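Local coordinates for protein 4-carboxymuconolactone decarboxylase (Sinorhizobium meliloti, PDB 4G9Q) that probably has the peroxiredoxin-type activity assigned to its carboxymuconolactone decarboxylase family, and forms an all-helical trimer, at residues 91-102 and 129-140; 200-211 and 223-232. All blocks are in the same frame, centred on the assembly; numbering follows the deposited sequence.

Contact 1 of 2, residues 91-102 and 129-140; sequences PALTYYADQALE and TVGPVSEAFAKR
Arg140 and Asp98 meet because Arg140, bent at chi2 (-87°) and chi3 (-70°), curves across to helix 93-102, while Asp98 holds CG anti to its backbone N. The long, flexible arginine suits the end of helix 130-139: its NH1 bridges two carboxylates one turn apart, lying 3.2 Å from Asp98 OD1, which it meets from above the carboxylate plane, and 3.0 Å from Glu102 OE1. Both carboxylates stand almost perpendicular to the guanidinium, and Leu101 CB covers one of its faces. A water donates to both Asp98 OD1 and Ala136 O. Farther back, small Ala97 and Ala136 bring their CB atoms to 4.0 Å, letting the helix axes approach to 7.9 Å. Leu93 spreads over Pro132, Val133 and Thr129, its CD2 3.7 Å from Thr129 CG2. Thr94 OG1 donates to Pro132 O (3.2 Å), reaching it from the face opposite Ala136 N. Were Arg140 replaced by alanine, Asp98 and Glu102 would probably be left as neighbouring negative charges without their shared cation, and Leu101 CB would lose the guanidinium that lies against it. The contact thus joins an apolar seam to a salt-bridge network, in which the guanidinium probably offsets the repulsion between the two acids.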
loop_
_atom_site.group_PDB
_atom_site.type_symbol
_atom_site.label_atom_id
_atom_site.label_comp_id
_atom_site.label_asym_id
_atom_site.label_seq_id
_atom_site.Cartn_x
_atom_site.Cartn_y
_atom_site.Cartn_z
ATOM N N PRO A 91 1.905 6.806 -12.627
ATOM C CA PRO A 91 2.085 8.077 -13.358
ATOM C C PRO A 91 3.540 8.519 -13.551
ATOM O O PRO A 91 3.878 9.078 -14.606
ATOM C CB PRO A 91 1.344 9.086 -12.482
ATOM C CG PRO A 91 0.262 8.290 -11.860
ATOM C CD PRO A 91 0.840 6.924 -11.611
ATOM N N ALA A 92 4.381 8.265 -12.549
ATOM C CA ALA A 92 5.809 8.594 -12.597
ATOM C C ALA A 92 6.560 7.797 -13.669
ATOM O O ALA A 92 7.691 8.137 -14.029
ATOM C CB ALA A 92 6.442 8.360 -11.225
ATOM N N LEU A 93 5.918 6.740 -14.170
ATOM C CA LEU A 93 6.535 5.812 -15.111
ATOM C C LEU A 93 6.837 6.392 -16.480
ATOM O O LEU A 93 7.757 5.933 -17.137
ATOM C CB LEU A 93 5.666 4.561 -15.283
ATOM C CG LEU A 93 6.138 3.171 -14.863
ATOM C CD1 LEU A 93 7.240 3.150 -13.812
ATOM C CD2 LEU A 93 4.930 2.343 -14.423
ATOM N N THR A 94 6.066 7.379 -16.923
ATOM C CA THR A 94 6.349 8.000 -18.216
ATOM C C THR A 94 7.780 8.546 -18.204
ATOM O O THR A 94 8.575 8.256 -19.107
ATOM C CB THR A 94 5.327 9.100 -18.565
ATOM O OG1 THR A 94 4.003 8.558 -18.483
ATOM C CG2 THR A 94 5.551 9.612 -19.985
ATOM N N TYR A 95 8.112 9.300 -17.162
ATOM C CA TYR A 95 9.459 9.823 -17.000
ATOM C C TYR A 95 10.465 8.701 -16.746
ATOM O O TYR A 95 11.503 8.629 -17.406
ATOM C CB TYR A 95 9.513 10.866 -15.872
ATOM C CG TYR A 95 10.919 11.308 -15.549
ATOM C CD1 TYR A 95 11.563 12.278 -16.320
ATOM C CD2 TYR A 95 11.618 10.744 -14.480
ATOM C CE1 TYR A 95 12.865 12.674 -16.027
ATOM C CE2 TYR A 95 12.908 11.131 -14.183
ATOM C CZ TYR A 95 13.528 12.097 -14.957
ATOM O OH TYR A 95 14.811 12.468 -14.658
ATOM N N TYR A 96 10.151 7.818 -15.798
ATOM C CA TYR A 96 11.122 6.806 -15.388
ATOM C C TYR A 96 11.365 5.703 -16.412
ATOM O O TYR A 96 12.478 5.189 -16.502
ATOM C CB TYR A 96 10.819 6.253 -13.989
ATOM C CG TYR A 96 11.387 7.151 -12.910
ATOM C CD1 TYR A 96 12.758 7.188 -12.663
ATOM C CD2 TYR A 96 10.560 7.992 -12.170
ATOM C CE1 TYR A 96 13.291 8.024 -11.688
ATOM C CE2 TYR A 96 11.083 8.830 -11.192
ATOM C CZ TYR A 96 12.446 8.840 -10.957
ATOM O OH TYR A 96 12.968 9.671 -9.995
ATOM N N ALA A 97 10.342 5.365 -17.197
ATOM C CA ALA A 97 10.514 4.395 -18.284
ATOM C C ALA A 97 11.361 4.992 -19.399
ATOM O O ALA A 97 12.212 4.307 -19.963
ATOM C CB ALA A 97 9.168 3.907 -18.821
ATOM N N ASP A 98 11.140 6.273 -19.701
ATOM C CA ASP A 98 11.969 6.980 -20.678
ATOM C C ASP A 98 13.429 6.982 -20.228
ATOM O O ASP A 98 14.328 6.690 -21.014
ATOM C CB ASP A 98 11.478 8.417 -20.888
ATOM C CG ASP A 98 12.350 9.189 -21.868
ATOM O OD1 ASP A 98 12.169 9.016 -23.088
ATOM O OD2 ASP A 98 13.220 9.964 -21.418
ATOM N N GLN A 99 13.653 7.313 -18.957
ATOM C CA GLN A 99 15.001 7.310 -18.394
ATOM C C GLN A 99 15.625 5.924 -18.460
ATOM O O GLN A 99 16.815 5.793 -18.739
ATOM C CB GLN A 99 14.995 7.807 -16.950
ATOM C CG GLN A 99 14.895 9.319 -16.799
ATOM C CD GLN A 99 16.080 10.064 -17.395
ATOM O OE1 GLN A 99 17.240 9.760 -17.102
ATOM N NE2 GLN A 99 15.789 11.051 -18.234
ATOM N N ALA A 100 14.823 4.888 -18.206
ATOM C CA ALA A 100 15.322 3.513 -18.271
ATOM C C ALA A 100 15.840 3.178 -19.669
ATOM O O ALA A 100 16.920 2.603 -19.823
ATOM C CB ALA A 100 14.237 2.528 -17.851
ATOM N N LEU A 101 15.066 3.558 -20.683
ATOM C CA LEU A 101 15.456 3.355 -22.079
ATOM C C LEU A 101 16.756 4.096 -22.400
ATOM O O LEU A 101 17.656 3.538 -23.034
ATOM C CB LEU A 101 14.327 3.792 -23.016
ATOM C CG LEU A 101 13.030 2.975 -22.945
ATOM C CD1 LEU A 101 11.911 3.691 -23.674
ATOM C CD2 LEU A 101 13.235 1.573 -23.519
ATOM N N GLU A 102 16.856 5.341 -21.935
ATOM C CA GLU A 102 18.087 6.130 -22.074
ATOM C C GLU A 102 19.272 5.441 -21.378
ATOM O O GLU A 102 20.399 5.462 -21.884
ATOM C CB GLU A 102 17.873 7.543 -21.521
ATOM C CG GLU A 102 18.955 8.555 -21.901
ATOM C CD GLU A 102 18.933 8.952 -23.375
ATOM O OE1 GLU A 102 17.905 8.742 -24.060
ATOM O OE2 GLU A 102 19.960 9.486 -23.849
ATOM N N THR A 129 0.224 0.437 -15.456
ATOM C CA THR A 129 1.406 0.885 -16.199
ATOM C C THR A 129 1.136 1.138 -17.683
ATOM O O THR A 129 1.923 1.816 -18.351
ATOM C CB THR A 129 2.570 -0.132 -16.103
ATOM O OG1 THR A 129 2.299 -1.257 -16.952
ATOM C CG2 THR A 129 2.773 -0.605 -14.664
ATOM N N VAL A 130 0.037 0.585 -18.197
ATOM C CA VAL A 130 -0.212 0.574 -19.637
ATOM C C VAL A 130 -0.230 1.979 -20.246
ATOM O O VAL A 130 0.491 2.241 -21.204
ATOM C CB VAL A 130 -1.482 -0.244 -20.008
ATOM C CG1 VAL A 130 -1.828 -0.077 -21.488
ATOM C CG2 VAL A 130 -1.280 -1.720 -19.667
ATOM N N GLY A 131 -1.017 2.884 -19.673
ATOM C CA GLY A 131 -1.071 4.272 -20.149
ATOM C C GLY A 131 0.269 4.997 -20.119
ATOM O O GLY A 131 0.735 5.470 -21.163
ATOM N N PRO A 132 0.893 5.099 -18.927
ATOM C CA PRO A 132 2.179 5.788 -18.791
ATOM C C PRO A 132 3.316 5.195 -19.637
ATOM O O PRO A 132 4.061 5.948 -20.274
ATOM C CB PRO A 132 2.490 5.654 -17.298
ATOM C CG PRO A 132 1.149 5.565 -16.649
ATOM C CD PRO A 132 0.309 4.771 -17.612
ATOM N N VAL A 133 3.446 3.871 -19.658
ATOM C CA VAL A 133 4.534 3.239 -20.414
ATOM C C VAL A 133 4.287 3.296 -21.930
ATOM O O VAL A 133 5.230 3.477 -22.699
ATOM C CB VAL A 133 4.837 1.792 -19.932
ATOM C CG1 VAL A 133 5.900 1.129 -20.814
ATOM C CG2 VAL A 133 5.309 1.807 -18.474
ATOM N N SER A 134 3.031 3.156 -22.353
ATOM C CA SER A 134 2.697 3.290 -23.781
ATOM C C SER A 134 3.066 4.674 -24.302
ATOM O O SER A 134 3.542 4.809 -25.427
ATOM C CB SER A 134 1.221 2.977 -24.065
ATOM O OG SER A 134 0.360 3.982 -23.562
ATOM N N GLU A 135 2.858 5.695 -23.470
ATOM C CA GLU A 135 3.240 7.062 -23.824
ATOM C C GLU A 135 4.760 7.185 -23.979
ATOM O O GLU A 135 5.246 7.781 -24.946
ATOM C CB GLU A 135 2.712 8.057 -22.790
ATOM C CG GLU A 135 2.972 9.521 -23.146
ATOM C CD GLU A 135 2.478 10.493 -22.089
ATOM O OE1 GLU A 135 1.475 10.190 -21.402
ATOM O OE2 GLU A 135 3.091 11.574 -21.953
ATOM N N ALA A 136 5.499 6.606 -23.034
ATOM C CA ALA A 136 6.959 6.598 -23.086
ATOM C C ALA A 136 7.460 5.909 -24.355
ATOM O O ALA A 136 8.365 6.420 -25.025
ATOM C CB ALA A 136 7.534 5.931 -21.847
ATOM N N PHE A 137 6.857 4.766 -24.687
ATOM C CA PHE A 137 7.212 4.018 -25.894
ATOM C C PHE A 137 6.873 4.784 -27.170
ATOM O O PHE A 137 7.679 4.825 -28.103
ATOM C CB PHE A 137 6.520 2.646 -25.925
ATOM C CG PHE A 137 7.136 1.616 -25.005
ATOM C CD1 PHE A 137 8.338 1.862 -24.344
ATOM C CD2 PHE A 137 6.516 0.384 -24.824
ATOM C CE1 PHE A 137 8.903 0.898 -23.497
ATOM C CE2 PHE A 137 7.076 -0.589 -23.982
ATOM C CZ PHE A 137 8.275 -0.328 -23.322
ATOM N N ALA A 138 5.684 5.381 -27.209
ATOM C CA ALA A 138 5.236 6.142 -28.385
ATOM C C ALA A 138 6.175 7.302 -28.718
ATOM O O ALA A 138 6.511 7.510 -29.883
ATOM C CB ALA A 138 3.805 6.640 -28.201
ATOM N N LYS A 139 6.609 8.034 -27.691
ATOM C CA LYS A 139 7.517 9.175 -27.866
ATOM C C LYS A 139 8.868 8.765 -28.457
ATOM O O LYS A 139 9.503 9.553 -29.165
ATOM C CB LYS A 139 7.733 9.914 -26.536
ATOM C CG LYS A 139 6.452 10.368 -25.835
ATOM C CD LYS A 139 5.976 11.747 -26.275
ATOM C CE LYS A 139 4.782 12.211 -25.432
ATOM N NZ LYS A 139 5.109 12.310 -23.971
ATOM N N ARG A 140 9.294 7.534 -28.168
ATOM C CA ARG A 140 10.589 7.010 -28.620
ATOM C C ARG A 140 10.485 6.179 -29.904
ATOM O O ARG A 140 11.493 5.648 -30.387
ATOM C CB ARG A 140 11.231 6.146 -27.526
ATOM C CG ARG A 140 11.335 6.790 -26.146
ATOM C CD ARG A 140 12.597 7.603 -25.963
ATOM N NE ARG A 140 13.805 6.780 -25.897
ATOM C CZ ARG A 140 14.900 7.101 -25.212
ATOM N NH1 ARG A 140 14.949 8.218 -24.495
ATOM N NH2 ARG A 140 15.950 6.292 -25.231
HETATM O O HOH W 1 9.592 8.730 -23.931
#

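Contact 2 of 2, residues 200-211 and 223-232; sequences PRDRSLVTIAAL and HLNKALDNGL
Arg201 and Asn230 come within 4.8 Å at their CA atoms, as do Ser204 and Ala227 within 4.9 Å, where helix 200-211 runs nearly antiparallel to helix 223-229, the axes 152° apart. At Ser204 and Ala227 the small side chains permit this approach: Ser204 CB packs 3.5 Å from Ala227 CA. The Ser204 hydroxyl also serves as a polar junction, accepting a weak bond from Asn230 ND2 (3.1 Å) and sharing a water with His223 O and His223 ND1. That water lies at the edge of the imidazole, in its plane. Over one face of the same ring sits Thr207 CG2, a CH-pi contact 3.8 Å from the centroid; a chi1 of -53° sets OG1 beside the backbone N, where it bonds Arg203 O and His116, and leaves CG2, anti to that N, to face the ring. One turn on from Ser204, branched Ile208 lays CG2 on the His223 backbone while its CD1 meets Leu232 CD2 tip to tip at 3.8 Å. Leu232 CD1 in turn lies over a face of the Arg201 guanidinium, whose charge is paired with Asp202 and Asp75. A water links Arg201 NE to Gly231 O. Gly231 takes a positive phi of 116°, for which glycine is well suited, and ends the helix in a Schellman motif that returns Leu232 to the interface. The whole is an antiparallel helical hairpin within the second carboxymuconolactone decarboxylase family region of this all-alpha chain.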
loop_
_atom_site.group_PDB
_atom_site.type_symbol
_atom_site.label_atom_id
_atom_site.label_comp_id
_atom_site.label_asym_id
_atom_site.label_seq_id
_atom_site.Cartn_x
_atom_site.Cartn_y
_atom_site.Cartn_z
ATOM N N PRO A 200 17.654 -14.322 -15.742
ATOM C CA PRO A 200 17.306 -14.722 -14.374
ATOM C C PRO A 200 17.765 -13.719 -13.317
ATOM O O PRO A 200 16.997 -13.408 -12.404
ATOM C CB PRO A 200 18.025 -16.061 -14.219
ATOM C CG PRO A 200 17.958 -16.632 -15.598
ATOM C CD PRO A 200 18.223 -15.458 -16.497
ATOM N N ARG A 201 18.990 -13.207 -13.454
ATOM C CA ARG A 201 19.511 -12.188 -12.537
ATOM C C ARG A 201 18.604 -10.960 -12.469
ATOM O O ARG A 201 18.317 -10.445 -11.384
ATOM C CB ARG A 201 20.913 -11.763 -12.965
ATOM C CG ARG A 201 21.514 -10.670 -12.100
ATOM C CD ARG A 201 22.291 -9.716 -12.976
ATOM N NE ARG A 201 22.963 -8.661 -12.222
ATOM C CZ ARG A 201 22.654 -7.369 -12.286
ATOM N NH1 ARG A 201 21.664 -6.944 -13.063
ATOM N NH2 ARG A 201 23.353 -6.494 -11.575
ATOM N N ASP A 202 18.167 -10.494 -13.638
ATOM C CA ASP A 202 17.330 -9.305 -13.742
ATOM C C ASP A 202 15.901 -9.556 -13.267
ATOM O O ASP A 202 15.280 -8.672 -12.679
ATOM C CB ASP A 202 17.330 -8.774 -15.175
ATOM C CG ASP A 202 18.703 -8.305 -15.620
ATOM O OD1 ASP A 202 19.414 -7.687 -14.803
ATOM O OD2 ASP A 202 19.073 -8.548 -16.787
ATOM N N ARG A 203 15.381 -10.755 -13.525
ATOM C CA ARG A 203 14.051 -11.118 -13.027
ATOM C C ARG A 203 14.052 -11.170 -11.498
ATOM O O ARG A 203 13.110 -10.711 -10.854
ATOM C CB ARG A 203 13.575 -12.443 -13.626
ATOM C CG ARG A 203 12.080 -12.692 -13.446
ATOM C CD ARG A 203 11.629 -13.993 -14.113
ATOM N NE ARG A 203 11.781 -13.956 -15.570
ATOM C CZ ARG A 203 10.890 -13.432 -16.413
ATOM N NH1 ARG A 203 9.767 -12.876 -15.964
ATOM N NH2 ARG A 203 11.133 -13.455 -17.716
ATOM N N SER A 204 15.123 -11.713 -10.926
ATOM C CA SER A 204 15.287 -11.727 -9.475
ATOM C C SER A 204 15.453 -10.309 -8.932
ATOM O O SER A 204 14.903 -9.979 -7.878
ATOM C CB SER A 204 16.475 -12.602 -9.080
ATOM O OG SER A 204 16.159 -13.978 -9.254
ATOM N N LEU A 205 16.209 -9.479 -9.655
ATOM C CA LEU A 205 16.396 -8.074 -9.285
ATOM C C LEU A 205 15.057 -7.335 -9.176
ATOM O O LEU A 205 14.787 -6.677 -8.172
ATOM C CB LEU A 205 17.328 -7.366 -10.279
ATOM C CG LEU A 205 17.597 -5.874 -10.050
ATOM C CD1 LEU A 205 18.251 -5.647 -8.689
ATOM C CD2 LEU A 205 18.461 -5.300 -11.163
ATOM N N VAL A 206 14.221 -7.446 -10.205
ATOM C CA VAL A 206 12.918 -6.773 -10.176
ATOM C C VAL A 206 12.012 -7.338 -9.073
ATOM O O VAL A 206 11.259 -6.590 -8.448
ATOM C CB VAL A 206 12.199 -6.742 -11.562
ATOM C CG1 VAL A 206 12.974 -5.871 -12.559
ATOM C CG2 VAL A 206 11.981 -8.124 -12.126
ATOM N N THR A 207 12.104 -8.647 -8.831
ATOM C CA THR A 207 11.324 -9.290 -7.772
ATOM C C THR A 207 11.728 -8.765 -6.392
ATOM O O THR A 207 10.864 -8.347 -5.619
ATOM C CB THR A 207 11.425 -10.831 -7.816
ATOM O OG1 THR A 207 11.088 -11.285 -9.132
ATOM C CG2 THR A 207 10.475 -11.471 -6.801
ATOM N N ILE A 208 13.024 -8.764 -6.082
ATOM C CA ILE A 208 13.439 -8.268 -4.760
ATOM C C ILE A 208 13.074 -6.790 -4.589
ATOM O O ILE A 208 12.648 -6.379 -3.508
ATOM C CB ILE A 208 14.933 -8.581 -4.387
ATOM C CG1 ILE A 208 15.928 -7.886 -5.325
ATOM C CG2 ILE A 208 15.160 -10.112 -4.319
ATOM C CD1 ILE A 208 17.378 -7.920 -4.816
ATOM N N ALA A 209 13.181 -6.011 -5.668
ATOM C CA ALA A 209 12.823 -4.587 -5.614
ATOM C C ALA A 209 11.341 -4.400 -5.299
ATOM O O ALA A 209 10.978 -3.596 -4.434
ATOM C CB ALA A 209 13.198 -3.876 -6.921
ATOM N N ALA A 210 10.492 -5.163 -5.984
ATOM C CA ALA A 210 9.047 -5.083 -5.775
ATOM C C ALA A 210 8.647 -5.497 -4.358
ATOM O O ALA A 210 7.758 -4.887 -3.762
ATOM C CB ALA A 210 8.313 -5.927 -6.806
ATOM N N LEU A 211 9.305 -6.533 -3.832
ATOM C CA LEU A 211 9.020 -7.043 -2.486
ATOM C C LEU A 211 9.414 -6.042 -1.412
ATOM O O LEU A 211 8.630 -5.752 -0.503
ATOM C CB LEU A 211 9.771 -8.356 -2.228
ATOM C CG LEU A 211 9.377 -9.584 -3.050
ATOM C CD1 LEU A 211 10.340 -10.732 -2.772
ATOM C CD2 LEU A 211 7.950 -9.994 -2.767
ATOM N N HIS A 223 13.908 -15.059 -2.465
ATOM C CA HIS A 223 14.243 -14.344 -3.687
ATOM C C HIS A 223 15.604 -13.665 -3.697
ATOM O O HIS A 223 16.205 -13.513 -4.758
ATOM C CB HIS A 223 13.097 -13.423 -4.122
ATOM C CG HIS A 223 11.923 -14.185 -4.649
ATOM N ND1 HIS A 223 11.930 -14.787 -5.890
ATOM C CD2 HIS A 223 10.738 -14.509 -4.080
ATOM C CE1 HIS A 223 10.785 -15.421 -6.075
ATOM N NE2 HIS A 223 10.046 -15.271 -4.989
ATOM N N LEU A 224 16.099 -13.283 -2.521
ATOM C CA LEU A 224 17.458 -12.745 -2.427
ATOM C C LEU A 224 18.492 -13.849 -2.639
ATOM O O LEU A 224 19.478 -13.652 -3.349
ATOM C CB LEU A 224 17.689 -12.012 -1.105
ATOM C CG LEU A 224 19.099 -11.446 -0.881
ATOM C CD1 LEU A 224 19.497 -10.444 -1.965
ATOM C CD2 LEU A 224 19.186 -10.815 0.497
ATOM N N ASN A 225 18.259 -15.015 -2.038
ATOM C CA ASN A 225 19.104 -16.176 -2.306
ATOM C C ASN A 225 19.133 -16.487 -3.794
ATOM O O ASN A 225 20.194 -16.708 -4.367
ATOM C CB ASN A 225 18.639 -17.398 -1.515
ATOM C CG ASN A 225 19.164 -17.411 -0.099
ATOM O OD1 ASN A 225 18.396 -17.490 0.859
ATOM N ND2 ASN A 225 20.480 -17.343 0.043
ATOM N N LYS A 226 17.958 -16.469 -4.418
ATOM C CA LYS A 226 17.847 -16.724 -5.851
ATOM C C LYS A 226 18.614 -15.685 -6.680
ATOM O O LYS A 226 19.302 -16.041 -7.634
ATOM C CB LYS A 226 16.372 -16.795 -6.260
ATOM C CG LYS A 226 16.121 -17.436 -7.616
ATOM C CD LYS A 226 14.626 -17.659 -7.846
ATOM C CE LYS A 226 14.334 -18.209 -9.245
ATOM N NZ LYS A 226 14.966 -19.543 -9.493
ATOM N N ALA A 227 18.510 -14.413 -6.293
ATOM C CA ALA A 227 19.228 -13.326 -6.962
ATOM C C ALA A 227 20.740 -13.509 -6.873
ATOM O O ALA A 227 21.458 -13.326 -7.858
ATOM C CB ALA A 227 18.826 -11.975 -6.358
ATOM N N LEU A 228 21.214 -13.868 -5.683
ATOM C CA LEU A 228 22.638 -14.091 -5.461
ATOM C C LEU A 228 23.111 -15.320 -6.239
ATOM O O LEU A 228 24.165 -15.271 -6.874
ATOM C CB LEU A 228 22.946 -14.211 -3.963
ATOM C CG LEU A 228 22.689 -12.954 -3.114
ATOM C CD1 LEU A 228 22.718 -13.295 -1.634
ATOM C CD2 LEU A 228 23.673 -11.811 -3.421
ATOM N N ASP A 229 22.313 -16.392 -6.212
ATOM C CA ASP A 229 22.562 -17.587 -7.042
ATOM C C ASP A 229 22.632 -17.218 -8.524
ATOM O O ASP A 229 23.453 -17.765 -9.268
ATOM C CB ASP A 229 21.466 -18.648 -6.857
ATOM C CG ASP A 229 21.485 -19.312 -5.485
ATOM O OD1 ASP A 229 22.450 -19.132 -4.708
ATOM O OD2 ASP A 229 20.503 -20.026 -5.180
ATOM N N ASN A 230 21.768 -16.289 -8.942
ATOM C CA ASN A 230 21.685 -15.861 -10.339
ATOM C C ASN A 230 22.749 -14.844 -10.765
ATOM O O ASN A 230 22.821 -14.463 -11.937
ATOM C CB ASN A 230 20.274 -15.345 -10.665
ATOM C CG ASN A 230 19.238 -16.462 -10.733
ATOM O OD1 ASN A 230 19.581 -17.644 -10.819
ATOM N ND2 ASN A 230 17.957 -16.088 -10.697
ATOM N N GLY A 231 23.569 -14.394 -9.818
ATOM C CA GLY A 231 24.711 -13.550 -10.160
ATOM C C GLY A 231 24.729 -12.126 -9.631
ATOM O O GLY A 231 25.698 -11.400 -9.858
ATOM N N LEU A 232 23.677 -11.711 -8.930
ATOM C CA LEU A 232 23.681 -10.392 -8.292
ATOM C C LEU A 232 24.698 -10.431 -7.155
ATOM O O LEU A 232 24.724 -11.396 -6.398
ATOM C CB LEU A 232 22.290 -10.049 -7.752
ATOM C CG LEU A 232 22.042 -8.622 -7.246
ATOM C CD1 LEU A 232 21.905 -7.642 -8.406
ATOM C CD2 LEU A 232 20.803 -8.585 -6.364
HETATM O O HOH W 2 25.363 -9.129 -11.233
HETATM O O HOH W 3 14.583 -13.958 -7.033
#

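Overall arrangement
From the N terminus the chain passes through helices 43-47, 51-65 and 73-86 before helix 93-102, then through helices 107-120 and 123-127 before helix 130-139 returns to close contact 1. It continues through helices 159-173 and 178-192 to helix 200-213, and a short connection to helix 220-229 closes contact 2. The two closures follow in series, neither nested nor crossed, one in each family region. The centres of contacts 1 and 2 lie about 23 Å apart, their nearest atoms about 10 Å. Helix 107-120 relates them, packing against Leu101 of contact 1 and Arg203 of contact 2. Both also border the second subunit, which meets Val133 and Phe137 in contact 1 and Leu211 in contact 2.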